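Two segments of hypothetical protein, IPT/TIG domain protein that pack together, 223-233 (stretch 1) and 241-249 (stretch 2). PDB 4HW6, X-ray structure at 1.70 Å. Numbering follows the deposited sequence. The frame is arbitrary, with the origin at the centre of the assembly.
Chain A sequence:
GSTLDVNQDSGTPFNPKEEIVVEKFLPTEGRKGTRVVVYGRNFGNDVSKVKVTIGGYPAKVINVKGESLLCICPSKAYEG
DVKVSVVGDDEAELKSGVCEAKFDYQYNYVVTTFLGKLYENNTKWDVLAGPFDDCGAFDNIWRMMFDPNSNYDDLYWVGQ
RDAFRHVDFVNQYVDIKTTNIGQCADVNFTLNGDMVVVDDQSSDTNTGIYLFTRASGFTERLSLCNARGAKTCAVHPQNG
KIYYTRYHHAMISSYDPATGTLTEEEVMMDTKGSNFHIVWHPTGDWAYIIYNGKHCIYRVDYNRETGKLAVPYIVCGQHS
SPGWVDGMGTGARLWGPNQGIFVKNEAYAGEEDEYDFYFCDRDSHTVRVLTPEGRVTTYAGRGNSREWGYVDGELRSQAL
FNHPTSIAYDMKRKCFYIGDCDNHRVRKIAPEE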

# COMPACT_ATOMS: atom_id res chain seq x y z
N SER A 223 18.79 14.86 -18.30
CA SER A 223 18.46 16.02 -17.47
C SER A 223 17.29 16.76 -18.12
O SER A 223 17.38 17.15 -19.29
N LEU A 224 16.22 16.97 -17.37
CA LEU A 224 15.04 17.60 -17.92
C LEU A 224 15.09 19.10 -17.73
O LEU A 224 14.94 19.84 -18.69
N CYS A 225 15.28 19.55 -16.50
CA CYS A 225 15.30 20.98 -16.24
C CYS A 225 16.03 21.32 -14.96
O CYS A 225 16.15 20.50 -14.04
N ASN A 226 16.53 22.55 -14.93
CA ASN A 226 17.17 23.09 -13.74
C ASN A 226 16.13 23.50 -12.71
O ASN A 226 15.06 24.02 -13.05
N ALA A 227 16.43 23.26 -11.45
CA ALA A 227 15.54 23.68 -10.38
C ALA A 227 16.35 23.50 -9.11
O ALA A 227 16.89 22.44 -8.85
N ARG A 228 16.43 24.58 -8.34
CA ARG A 228 17.06 24.57 -7.05
C ARG A 228 16.07 24.23 -5.95
O ARG A 228 14.95 24.75 -5.91
N GLY A 229 16.50 23.39 -5.01
CA GLY A 229 15.66 23.01 -3.88
C GLY A 229 14.34 22.35 -4.22
O GLY A 229 13.33 22.55 -3.51
N ALA A 230 14.33 21.56 -5.29
CA ALA A 230 13.12 20.85 -5.70
C ALA A 230 12.78 19.71 -4.76
O ALA A 230 13.69 18.97 -4.31
N LYS A 231 11.47 19.54 -4.51
CA LYS A 231 10.99 18.62 -3.46
C LYS A 231 10.08 17.47 -3.89
O LYS A 231 9.97 16.47 -3.18
N THR A 232 9.42 17.61 -5.02
CA THR A 232 8.33 16.70 -5.41
C THR A 232 8.13 16.73 -6.91
O THR A 232 8.53 17.70 -7.57
N CYS A 233 7.59 15.65 -7.46
CA CYS A 233 7.32 15.53 -8.91
C CYS A 233 6.00 14.78 -9.13
O CYS A 233 5.94 13.56 -9.08
N LYS A 241 2.17 16.64 -17.53
CA LYS A 241 3.14 17.59 -17.01
C LYS A 241 3.62 17.17 -15.66
O LYS A 241 2.89 16.55 -14.88
N ILE A 242 4.87 17.53 -15.37
CA ILE A 242 5.48 17.29 -14.08
C ILE A 242 5.36 18.52 -13.21
O ILE A 242 5.94 19.56 -13.51
N TYR A 243 4.56 18.43 -12.17
CA TYR A 243 4.34 19.53 -11.25
C TYR A 243 5.27 19.42 -10.06
O TYR A 243 5.42 18.35 -9.47
N TYR A 244 5.92 20.54 -9.71
CA TYR A 244 6.90 20.54 -8.64
C TYR A 244 6.92 21.82 -7.83
O TYR A 244 6.31 22.82 -8.21
N THR A 245 7.60 21.75 -6.68
CA THR A 245 7.89 22.92 -5.87
C THR A 245 9.40 23.04 -5.68
O THR A 245 10.14 22.06 -5.81
N ARG A 246 9.83 24.28 -5.42
CA ARG A 246 11.20 24.63 -5.07
C ARG A 246 11.24 25.42 -3.76
O ARG A 246 10.44 26.32 -3.54
N TYR A 247 12.21 25.10 -2.92
CA TYR A 247 12.33 25.68 -1.60
C TYR A 247 12.15 27.18 -1.53
O TYR A 247 11.45 27.68 -0.65
N HIS A 248 12.78 27.92 -2.45
CA HIS A 248 12.81 29.37 -2.34
C HIS A 248 11.68 30.14 -3.03
O HIS A 248 11.75 31.37 -3.12
N HIS A 249 10.66 29.43 -3.49
CA HIS A 249 9.60 30.02 -4.31
C HIS A 249 8.24 29.51 -3.79
O HIS A 249 8.03 28.30 -3.62

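This contact illustrates how a single beta bridge can pin two segments together, with apolar side-chain contacts and a more exposed Arg-His contact around it. The bridge pairs Ala230 with Arg246 through two backbone hydrogen bonds, Tyr247 N to Gly229 O (2.8 Å) and Lys231 N to Thr245 O (3.1 Å). Such close backbones leave little room at Gly229, whose positive phi already favours glycine; an ideal CB there would lie 2.9 Å from Tyr247 CB.

Leu224 (m, t) and Ile242 (m, t) both point toward the partner stretch, and Leu224 CD1 lies 3.8 Å from Ile242 CD1. Ile242 CG2 also lies 3.7 Å from Cys233 CB. Tyr244 (chi1 p), whose CA-to-CB bond points sideways, brings its ring against stretch 1, where Tyr244 CE2 is 3.9 Å from Ala227 CB and Cys225 SG sits obliquely, 5.3 Å from the ring centroid. Thr245 (p) places OG1 3.6 Å from Lys231 CB.

Partly exposed Arg228 extends in a t, t, t chain from chi1 to chi3, bringing NE 3.7 Å from CD2 of the exposed His248. A water links their backbones, donating to Arg228 O (2.7 Å) and accepting from His248 N (3.0 Å). Burial has a cost: Thr232 O and Thr245 N find no polar partner.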

# COMPACT_ATOMS: atom_id res chain seq x y z
CB SER A 223 19.67 16.95 -17.37
OG SER A 223 20.78 16.27 -16.78
CB LEU A 224 13.77 17.07 -17.28
CG LEU A 224 13.48 15.59 -17.51
CD1 LEU A 224 12.11 15.23 -16.95
CD2 LEU A 224 13.60 15.26 -18.99
CB CYS A 225 13.89 21.58 -16.22
SG CYS A 225 12.88 20.95 -14.88
CB ASN A 226 17.99 24.33 -14.07
CG ASN A 226 19.14 24.04 -15.00
OD1 ASN A 226 19.61 22.90 -15.12
ND2 ASN A 226 19.61 25.09 -15.68
CB ALA A 227 14.29 22.82 -10.33
CB ARG A 228 17.65 25.95 -6.83
CG ARG A 228 18.20 26.17 -5.44
CD ARG A 228 18.88 27.52 -5.40
NE ARG A 228 19.35 27.78 -4.05
CZ ARG A 228 20.16 28.79 -3.75
NH1 ARG A 228 20.56 29.64 -4.69
NH2 ARG A 228 20.55 28.97 -2.49
CB ALA A 230 13.23 20.37 -7.16
CB LYS A 231 10.22 19.42 -2.41
CG LYS A 231 11.03 20.49 -1.70
CD LYS A 231 12.23 19.92 -0.99
CE LYS A 231 12.91 20.93 -0.08
NZ LYS A 231 13.90 20.23 0.78
CB THR A 232 7.01 17.02 -4.64
OG1 THR A 232 6.02 16.00 -4.86
CG2 THR A 232 6.43 18.38 -5.01
CB CYS A 233 8.45 14.83 -9.67
SG CYS A 233 9.02 13.23 -9.04
CB LYS A 241 2.55 19.02 -16.96
CG LYS A 241 2.34 19.59 -18.35
CD LYS A 241 1.37 20.77 -18.43
CE LYS A 241 1.57 21.81 -17.37
NZ LYS A 241 0.82 23.08 -17.72
CB ILE A 242 6.97 16.88 -14.19
CG1 ILE A 242 7.12 15.62 -15.05
CG2 ILE A 242 7.57 16.63 -12.81
CD1 ILE A 242 8.56 15.39 -15.52
CB TYR A 243 2.87 19.59 -10.79
CG TYR A 243 1.89 19.95 -11.92
CD1 TYR A 243 1.52 19.00 -12.90
CD2 TYR A 243 1.30 21.22 -12.00
CE1 TYR A 243 0.62 19.32 -13.91
CE2 TYR A 243 0.41 21.55 -13.03
CZ TYR A 243 0.06 20.58 -13.97
OH TYR A 243 -0.82 20.89 -14.99
CB TYR A 244 8.29 20.23 -9.18
CG TYR A 244 8.90 21.25 -10.14
CD1 TYR A 244 8.55 21.28 -11.50
CD2 TYR A 244 9.84 22.16 -9.70
CE1 TYR A 244 9.14 22.18 -12.36
CE2 TYR A 244 10.43 23.08 -10.56
CZ TYR A 244 10.10 23.07 -11.90
OH TYR A 244 10.67 23.99 -12.76
CB THR A 245 7.22 22.88 -4.46
OG1 THR A 245 7.81 21.84 -3.67
CG2 THR A 245 5.72 22.65 -4.55
CB ARG A 246 11.81 25.54 -6.14
CG ARG A 246 12.02 24.88 -7.49
CD ARG A 246 12.56 25.90 -8.47
NE ARG A 246 11.57 26.94 -8.71
CZ ARG A 246 11.77 28.13 -9.27
NH1 ARG A 246 12.98 28.51 -9.67
NH2 ARG A 246 10.75 28.96 -9.42
CB TYR A 247 13.66 25.26 -0.98
CG TYR A 247 13.86 25.68 0.46
CD1 TYR A 247 14.39 26.92 0.77
CD2 TYR A 247 13.55 24.82 1.52
CE1 TYR A 247 14.58 27.31 2.07
CE2 TYR A 247 13.71 25.21 2.82
CZ TYR A 247 14.22 26.44 3.11
OH TYR A 247 14.41 26.85 4.43
CB HIS A 248 14.15 29.88 -2.84
CG HIS A 248 15.29 29.52 -1.95
ND1 HIS A 248 15.48 30.12 -0.72
CD2 HIS A 248 16.29 28.62 -2.10
CE1 HIS A 248 16.57 29.62 -0.16
NE2 HIS A 248 17.08 28.71 -0.98
CB HIS A 249 9.87 29.64 -5.78
CG HIS A 249 11.18 30.17 -6.27
ND1 HIS A 249 11.33 31.48 -6.66
CD2 HIS A 249 12.41 29.61 -6.30
CE1 HIS A 249 12.60 31.69 -6.98
NE2 HIS A 249 13.28 30.57 -6.76
O HOH W 1 14.69 27.19 -4.67